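Local coordinates for protein thermotoga maritima TmcAL (Thermotoga maritima, PDB 5Y0T) that belongs to the HIGH nucleotidyl transferase family of the HUP clan and holds adenosine-5'-rp-alpha-thio-triphosphate in a pocket within its alpha/beta fold, at residues H20-S23 with A24-V28; N106-E109 with F110-V114; F342-K345 with G346-I349. All blocks are in the same frame, centred on the assembly; numbering follows the deposited sequence.

How the contacts relate
Each of the three contacts joins two segments that follow one another directly in the chain, so none closes a long loop; they come in series, without nesting or crossing. Contact 1 comes first, in helix 15-28 between parallel strands 3-8 and 32-38, and touches the bound ligand through H20. Contact 2 lies after strand 98-103, where helix 108-120 begins; its centre is about 19 Å from that of contact 1. Contact 3 comes much later, where strand 337-343, antiparallel to strand 66-70, gives way to helix 346-356. All three helices pack beside one mixed sheet, of which strand 337-343 is itself a member: strand 98-103 meets side chains of contacts 1 and 2, strand 32-38 those of contacts 1 and 3.

Contact 1. Residues H20-S23 with A24-V28; sequences HLTS and ARELV. With TAT (adenosine-5'-rp-alpha-thio-triphosphate), chain E.
L21 and R25 stand one helical turn apart and meet obliquely, with the aliphatic part of the arginine laid against the leucine branch point: R25 CD is 4.1 Å from L21 CG. A bend at chi3 (61°) then turns the guanidinium out of the line of the chain, and its edge receives a water in plane, 3.0 Å from NH1. The same water donates to T22 OG1 over 3.2 Å, so arginine and threonine are joined through solvent. The threonine hydroxyl also bonds to L18 O inside the helix, and S23 OG does likewise with Y19 O, which is how short hydroxyl residues are readily accommodated on a helix. On the outer side T22 CG2 comes loosely near E26 CG.

Beneath these side chains run the backbone bonds of the helix, from A24 N to H20 O at 2.8 Å through to L27 N to S23 O at 2.9 Å. A24 takes little room, and its methyl group lies close to the sheet, against L4 and V100; V28 continues this apolar side.

One turn before A24, and on the same side of the helix, H20 meets adenosine-5'-rp-alpha-thio-triphosphate. Its CG is anti to the backbone N (chi1 165°), which lays the flat ring against the ribose: O4' stands over one face, 3.3 Å from H20 CG, and O3' sits 3.4 Å above the ring plane, nearer the rim. NE2 is bonded to V100 O, which fixes the rotation of the imidazole while its face meets the sugar. Histidine suits this buried place because its flat ring can lie against the ribose while a nitrogen at its edge, NE2, bonds to the backbone. Helix 15-28 is the crossover helix of the beta-alpha-beta unit formed with strands 3-8 and 32-38, the Rossmann-like element that lines the nucleotide pocket in HIGH-type nucleotidyl transferases.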
loop_
_atom_site.group_PDB
_atom_site.type_symbol
_atom_site.label_atom_id
_atom_site.label_comp_id
_atom_site.label_asym_id
_atom_site.label_seq_id
_atom_site.Cartn_x
_atom_site.Cartn_y
_atom_site.Cartn_z
ATOM N N HIS A 20 -5.074 24.605 -29.788
ATOM C CA HIS A 20 -3.691 24.926 -29.440
ATOM C C HIS A 20 -2.692 24.339 -30.430
ATOM O O HIS A 20 -1.783 25.014 -30.910
ATOM C CB HIS A 20 -3.352 24.402 -28.037
ATOM C CG HIS A 20 -1.879 24.359 -27.746
ATOM N ND1 HIS A 20 -1.140 23.196 -27.798
ATOM C CD2 HIS A 20 -1.004 25.346 -27.429
ATOM C CE1 HIS A 20 0.122 23.465 -27.512
ATOM N NE2 HIS A 20 0.234 24.766 -27.298
ATOM N N LEU A 21 -2.856 23.059 -30.720
ATOM C CA LEU A 21 -1.869 22.349 -31.521
ATOM C C LEU A 21 -1.855 22.894 -32.935
ATOM O O LEU A 21 -0.803 23.099 -33.523
ATOM C CB LEU A 21 -2.163 20.851 -31.535
ATOM C CG LEU A 21 -1.119 20.001 -32.250
ATOM C CD1 LEU A 21 0.264 20.215 -31.632
ATOM C CD2 LEU A 21 -1.542 18.546 -32.179
ATOM N N THR A 22 -3.041 23.134 -33.475
ATOM C CA THR A 22 -3.156 23.682 -34.813
ATOM C C THR A 22 -2.608 25.111 -34.856
ATOM O O THR A 22 -1.882 25.486 -35.781
ATOM C CB THR A 22 -4.624 23.668 -35.290
ATOM O OG1 THR A 22 -5.089 22.313 -35.359
ATOM C CG2 THR A 22 -4.748 24.296 -36.663
ATOM N N SER A 23 -2.948 25.904 -33.851
ATOM C CA SER A 23 -2.444 27.288 -33.785
ATOM C C SER A 23 -0.917 27.331 -33.727
ATOM O O SER A 23 -0.247 28.124 -34.418
ATOM C CB SER A 23 -3.022 28.016 -32.565
ATOM O OG SER A 23 -4.398 28.304 -32.749
ATOM N N ALA A 24 -0.372 26.475 -32.885
ATOM C CA ALA A 24 1.063 26.414 -32.684
ATOM C C ALA A 24 1.777 26.071 -33.974
ATOM O O ALA A 24 2.797 26.674 -34.300
ATOM C CB ALA A 24 1.396 25.362 -31.605
ATOM N N ARG A 25 1.257 25.077 -34.695
ATOM C CA ARG A 25 1.905 24.623 -35.927
ATOM C C ARG A 25 1.825 25.698 -37.005
ATOM O O ARG A 25 2.789 25.930 -37.739
ATOM C CB ARG A 25 1.272 23.298 -36.414
ATOM C CG ARG A 25 1.598 22.108 -35.448
ATOM C CD ARG A 25 0.772 20.857 -35.790
ATOM N NE ARG A 25 1.059 20.383 -37.143
ATOM C CZ ARG A 25 0.170 19.784 -37.926
ATOM N NH1 ARG A 25 -1.072 19.588 -37.492
ATOM N NH2 ARG A 25 0.524 19.379 -39.144
ATOM N N GLU A 26 0.678 26.354 -37.101
ATOM C CA GLU A 26 0.485 27.379 -38.121
ATOM C C GLU A 26 1.297 28.648 -37.822
ATOM O O GLU A 26 1.737 29.342 -38.732
ATOM C CB GLU A 26 -1.004 27.722 -38.240
ATOM C CG GLU A 26 -1.853 26.580 -38.802
ATOM C CD GLU A 26 -1.533 26.273 -40.275
ATOM O OE1 GLU A 26 -0.961 27.142 -40.979
ATOM O OE2 GLU A 26 -1.857 25.158 -40.730
ATOM N N LEU A 27 1.462 28.961 -36.544
ATOM C CA LEU A 27 2.295 30.088 -36.129
ATOM C C LEU A 27 3.773 29.856 -36.455
ATOM O O LEU A 27 4.412 30.686 -37.110
ATOM C CB LEU A 27 2.127 30.342 -34.630
ATOM C CG LEU A 27 3.065 31.393 -34.011
ATOM C CD1 LEU A 27 2.688 32.776 -34.479
ATOM C CD2 LEU A 27 3.036 31.309 -32.494
ATOM N N VAL A 28 4.308 28.742 -35.965
ATOM C CA VAL A 28 5.737 28.441 -36.051
ATOM C C VAL A 28 6.146 27.840 -37.401
ATOM O O VAL A 28 7.287 28.005 -37.838
ATOM C CB VAL A 28 6.131 27.498 -34.883
ATOM C CG1 VAL A 28 7.544 26.933 -35.037
ATOM C CG2 VAL A 28 5.980 28.263 -33.558
HETATM N N1 TAT E . -7.512 27.131 -26.017
HETATM C C2 TAT E . -6.215 27.239 -26.361
HETATM N N3 TAT E . -5.252 26.427 -25.890
HETATM C C4 TAT E . -5.554 25.432 -25.022
HETATM C C5 TAT E . -6.949 25.236 -24.613
HETATM C C6 TAT E . -7.948 26.177 -25.171
HETATM N N6 TAT E . -9.259 26.075 -24.844
HETATM N N7 TAT E . -6.963 24.185 -23.767
HETATM C C8 TAT E . -5.688 23.732 -23.648
HETATM N N9 TAT E . -4.854 24.479 -24.399
HETATM P PA TAT E . -2.844 20.360 -21.427
HETATM P PB TAT E . -4.705 22.002 -19.853
HETATM P PG TAT E . -7.545 22.142 -19.333
HETATM C "C1'" TAT E . -3.390 24.302 -24.512
HETATM O O1A TAT E . -8.699 21.903 -20.291
HETATM O O1B TAT E . -4.514 21.837 -18.376
HETATM S S1G TAT E . -1.243 20.818 -20.423
HETATM C "C2'" TAT E . -2.744 24.414 -23.132
HETATM O "O2'" TAT E . -2.601 25.773 -22.718
HETATM O O2A TAT E . -2.987 18.932 -21.927
HETATM O O2B TAT E . -4.235 23.270 -20.517
HETATM O O2G TAT E . -7.546 21.178 -18.163
HETATM C "C3'" TAT E . -1.426 23.705 -23.353
HETATM O "O3'" TAT E . -0.446 24.597 -23.915
HETATM O O3A TAT E . -4.197 20.665 -20.599
HETATM O O3B TAT E . -6.261 21.750 -20.230
HETATM O O3G TAT E . -7.300 23.576 -18.928
HETATM C "C4'" TAT E . -1.783 22.636 -24.381
HETATM O "O4'" TAT E . -3.039 22.999 -24.967
HETATM C "C5'" TAT E . -1.928 21.252 -23.739
HETATM O "O5'" TAT E . -2.906 21.339 -22.702
HETATM O O HOH W 1 -2.964 19.981 -35.229
#

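Contact 2. Residues N106-E109 with F110-V114; sequences NDIE and FLQRV
D107 caps the helix that starts just after it: OD1 accepts the N-H of F110 at 3.2 Å, the amide coming from above the carboxylate plane, 65° out of it. With CG anti to its backbone N (chi1 -170°), the short acid reaches forward to the amide of F110 in the first turn. OD1 also accepts a hydrogen bond from a water 2.9 Å away, and that water accepts from R113 NH2, meeting the guanidinium at its edge. The other oxygen, OD2, forms a salt bridge with K163 and lies 3.5 Å from F110 CB; K163 also makes a cation-pi contact with the F110 ring. D107 O receives only a weak bond from L111 N.

I108 O accepts from Q112 N at 2.9 Å. The side chains of the pair cross at a slant, I108 CG1 lying 3.6 Å from Q112 NE2, so the amide end rests on hydrocarbon.

E109 O accepts from R113 N at 3.0 Å and also lies over one face of the R113 guanidinium, 3.7 Å above its plane. The carboxylate stays beyond salt-bridge range, turned 72° from the guanidinium plane.

Held by an amide at the helix N terminus, a water and a lysine, the D107 carboxylate is probably stabilised as an anion, which would in turn compensate the positive end of the helix dipole.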
loop_
_atom_site.group_PDB
_atom_site.type_symbol
_atom_site.label_atom_id
_atom_site.label_comp_id
_atom_site.label_asym_id
_atom_site.label_seq_id
_atom_site.Cartn_x
_atom_site.Cartn_y
_atom_site.Cartn_z
ATOM N N ASN A 106 -1.972 35.837 -23.288
ATOM C CA ASN A 106 -1.302 35.820 -24.597
ATOM C C ASN A 106 -0.255 36.942 -24.686
ATOM O O ASN A 106 -0.089 37.595 -25.728
ATOM C CB ASN A 106 -2.328 35.949 -25.737
ATOM C CG ASN A 106 -1.750 35.557 -27.092
ATOM O OD1 ASN A 106 -0.865 34.703 -27.180
ATOM N ND2 ASN A 106 -2.232 36.203 -28.152
ATOM N N ASP A 107 0.413 37.203 -23.565
ATOM C CA ASP A 107 1.426 38.254 -23.523
ATOM C C ASP A 107 2.799 37.643 -23.238
ATOM O O ASP A 107 3.206 37.556 -22.077
ATOM C CB ASP A 107 1.033 39.253 -22.426
ATOM C CG ASP A 107 1.863 40.523 -22.436
ATOM O OD1 ASP A 107 2.931 40.557 -23.083
ATOM O OD2 ASP A 107 1.435 41.487 -21.757
ATOM N N ILE A 108 3.572 37.366 -24.286
ATOM C CA ILE A 108 4.801 36.597 -24.108
ATOM C C ILE A 108 5.881 37.493 -23.509
ATOM O O ILE A 108 6.731 37.039 -22.743
ATOM C CB ILE A 108 5.307 35.989 -25.439
ATOM C CG1 ILE A 108 6.562 35.153 -25.208
ATOM C CG2 ILE A 108 5.568 37.084 -26.482
ATOM C CD1 ILE A 108 6.307 33.856 -24.472
ATOM N N GLU A 109 5.834 38.772 -23.859
ATOM C CA GLU A 109 6.823 39.730 -23.374
ATOM C C GLU A 109 6.724 39.901 -21.864
ATOM O O GLU A 109 7.742 39.948 -21.181
ATOM C CB GLU A 109 6.656 41.083 -24.063
ATOM C CG GLU A 109 7.014 41.065 -25.534
ATOM C CD GLU A 109 7.561 42.398 -26.008
ATOM O OE1 GLU A 109 7.772 43.295 -25.158
ATOM O OE2 GLU A 109 7.780 42.548 -27.230
ATOM N N PHE A 110 5.498 39.970 -21.350
ATOM C CA PHE A 110 5.296 40.045 -19.904
ATOM C C PHE A 110 5.861 38.798 -19.213
ATOM O O PHE A 110 6.580 38.901 -18.209
ATOM C CB PHE A 110 3.808 40.225 -19.553
ATOM C CG PHE A 110 3.506 39.987 -18.091
ATOM C CD1 PHE A 110 3.847 40.931 -17.137
ATOM C CD2 PHE A 110 2.912 38.806 -17.673
ATOM C CE1 PHE A 110 3.592 40.708 -15.786
ATOM C CE2 PHE A 110 2.660 38.569 -16.331
ATOM C CZ PHE A 110 3.000 39.528 -15.382
ATOM N N LEU A 111 5.579 37.621 -19.766
ATOM C CA LEU A 111 6.014 36.376 -19.123
ATOM C C LEU A 111 7.540 36.250 -19.136
ATOM O O LEU A 111 8.148 35.772 -18.180
ATOM C CB LEU A 111 5.383 35.169 -19.813
ATOM C CG LEU A 111 3.854 35.182 -19.844
ATOM C CD1 LEU A 111 3.333 33.912 -20.516
ATOM C CD2 LEU A 111 3.298 35.314 -18.433
ATOM N N GLN A 112 8.155 36.690 -20.226
ATOM C CA GLN A 112 9.606 36.654 -20.325
ATOM C C GLN A 112 10.264 37.617 -19.337
ATOM O O GLN A 112 11.300 37.287 -18.753
ATOM C CB GLN A 112 10.056 36.970 -21.760
ATOM C CG GLN A 112 10.077 35.722 -22.662
ATOM C CD GLN A 112 10.139 36.053 -24.136
ATOM O OE1 GLN A 112 10.171 37.228 -24.524
ATOM N NE2 GLN A 112 10.153 35.017 -24.976
ATOM N N ARG A 113 9.679 38.799 -19.158
ATOM C CA ARG A 113 10.202 39.750 -18.178
ATOM C C ARG A 113 10.167 39.150 -16.783
ATOM O O ARG A 113 11.127 39.275 -16.015
ATOM C CB ARG A 113 9.413 41.069 -18.195
ATOM C CG ARG A 113 10.147 42.226 -18.868
ATOM C CD ARG A 113 9.498 43.599 -18.580
ATOM N NE ARG A 113 8.064 43.632 -18.871
ATOM C CZ ARG A 113 7.537 43.646 -20.095
ATOM N NH1 ARG A 113 8.326 43.618 -21.166
ATOM N NH2 ARG A 113 6.216 43.677 -20.254
ATOM N N VAL A 114 9.059 38.502 -16.443
ATOM C CA VAL A 114 8.945 37.904 -15.118
ATOM C C VAL A 114 9.932 36.753 -14.973
ATOM O O VAL A 114 10.625 36.653 -13.953
ATOM C CB VAL A 114 7.516 37.399 -14.819
ATOM C CG1 VAL A 114 7.490 36.587 -13.531
ATOM C CG2 VAL A 114 6.553 38.571 -14.723
HETATM O O HOH W 2 4.000 43.195 -22.357
#

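Contact 3. Residues F342-K345 with G346-I349; sequences FTEK and GREI
G346 gives its N-H to T343 OG1 over 2.9 Å, a fairly straight capping bond (159°) at the turn that leads from strand to helix. The threonine hydroxyl occupies the position between its backbone N and carbonyl carbon (chi1 65°), turned to receive that amide. Without a side chain, G346 can sit close under the turn, its CA 3.2 Å from T343 O.

R347 N makes weak bonds to T343 O and E344 O. Its CG approaches the F342 ring at the edge, 3.9 Å from CE2, and the extended chain runs about perpendicular to the phenylalanine; NH1 touches E344 CG, while the carboxylate of E344, whose OE1 is bonded to T423 N, stays beyond salt-bridge range of R347. This turn opens the beta-alpha-beta unit of strand 337-343, helix 346-356 and strand 361-362, whose strands pair in parallel.

E348 is bonded through its backbone N to K345 O, and its carboxylate forms a salt bridge to K345 NZ, 3.1 Å away on the syn side of OE1. Y32 OH bonds to that same oxygen, whereas OE2 accepts from a water that also donates to E344 O at 2.6 Å. I349, branched and apolar, turns inward against Y32, I34 and V66.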
loop_
_atom_site.group_PDB
_atom_site.type_symbol
_atom_site.label_atom_id
_atom_site.label_comp_id
_atom_site.label_asym_id
_atom_site.label_seq_id
_atom_site.Cartn_x
_atom_site.Cartn_y
_atom_site.Cartn_z
ATOM N N PHE A 342 5.508 7.407 -32.384
ATOM C CA PHE A 342 5.858 8.296 -33.483
ATOM C C PHE A 342 5.202 7.837 -34.778
ATOM O O PHE A 342 4.789 6.679 -34.909
ATOM C CB PHE A 342 7.390 8.414 -33.657
ATOM C CG PHE A 342 8.118 7.085 -33.812
ATOM C CD1 PHE A 342 8.476 6.344 -32.691
ATOM C CD2 PHE A 342 8.494 6.617 -35.063
ATOM C CE1 PHE A 342 9.170 5.149 -32.824
ATOM C CE2 PHE A 342 9.187 5.410 -35.214
ATOM C CZ PHE A 342 9.528 4.670 -34.086
ATOM N N THR A 343 5.083 8.755 -35.732
ATOM C CA THR A 343 4.583 8.384 -37.043
ATOM C C THR A 343 5.696 8.038 -38.024
ATOM O O THR A 343 6.865 8.273 -37.759
ATOM C CB THR A 343 3.781 9.522 -37.670
ATOM O OG1 THR A 343 4.663 10.626 -37.909
ATOM C CG2 THR A 343 2.645 9.954 -36.742
ATOM N N GLU A 344 5.305 7.560 -39.197
ATOM C CA GLU A 344 6.254 7.323 -40.282
ATOM C C GLU A 344 7.065 8.586 -40.610
ATOM O O GLU A 344 8.285 8.533 -40.821
ATOM C CB GLU A 344 5.515 6.837 -41.520
ATOM C CG GLU A 344 6.429 6.521 -42.670
ATOM C CD GLU A 344 5.689 5.941 -43.842
ATOM O OE1 GLU A 344 4.495 5.596 -43.683
ATOM O OE2 GLU A 344 6.308 5.835 -44.918
ATOM N N LYS A 345 6.380 9.720 -40.651
ATOM C CA LYS A 345 7.044 11.007 -40.829
ATOM C C LYS A 345 7.966 11.297 -39.640
ATOM O O LYS A 345 9.085 11.774 -39.818
ATOM C CB LYS A 345 6.014 12.133 -40.978
ATOM C CG LYS A 345 6.629 13.539 -41.087
ATOM C CD LYS A 345 7.403 13.699 -42.399
ATOM C CE LYS A 345 7.818 15.162 -42.642
ATOM N NZ LYS A 345 8.596 15.343 -43.915
ATOM N N GLY A 346 7.477 11.005 -38.435
ATOM C CA GLY A 346 8.243 11.163 -37.212
ATOM C C GLY A 346 9.589 10.458 -37.196
ATOM O O GLY A 346 10.515 10.911 -36.504
ATOM N N ARG A 347 9.708 9.353 -37.942
ATOM C CA ARG A 347 10.983 8.632 -38.065
ATOM C C ARG A 347 12.158 9.541 -38.381
ATOM O O ARG A 347 13.262 9.364 -37.854
ATOM C CB ARG A 347 10.931 7.585 -39.186
ATOM C CG ARG A 347 10.092 6.346 -38.916
ATOM C CD ARG A 347 10.092 5.498 -40.207
ATOM N NE ARG A 347 9.462 4.195 -40.031
ATOM C CZ ARG A 347 9.027 3.442 -41.040
ATOM N NH1 ARG A 347 9.129 3.882 -42.298
ATOM N NH2 ARG A 347 8.482 2.251 -40.794
ATOM N N GLU A 348 11.915 10.478 -39.291
ATOM C CA GLU A 348 12.945 11.385 -39.772
ATOM C C GLU A 348 13.515 12.225 -38.630
ATOM O O GLU A 348 14.736 12.377 -38.531
ATOM C CB GLU A 348 12.387 12.291 -40.876
ATOM C CG GLU A 348 11.860 11.518 -42.091
ATOM C CD GLU A 348 11.001 12.368 -43.016
ATOM O OE1 GLU A 348 10.905 13.600 -42.796
ATOM O OE2 GLU A 348 10.417 11.799 -43.967
ATOM N N ILE A 349 12.653 12.769 -37.768
ATOM C CA ILE A 349 13.164 13.635 -36.694
ATOM C C ILE A 349 13.695 12.765 -35.557
ATOM O O ILE A 349 14.653 13.129 -34.884
ATOM C CB ILE A 349 12.097 14.662 -36.176
ATOM C CG1 ILE A 349 12.742 15.702 -35.249
ATOM C CG2 ILE A 349 10.942 13.974 -35.449
ATOM C CD1 ILE A 349 13.877 16.491 -35.921
HETATM O O HOH W 3 9.858 8.844 -42.924
#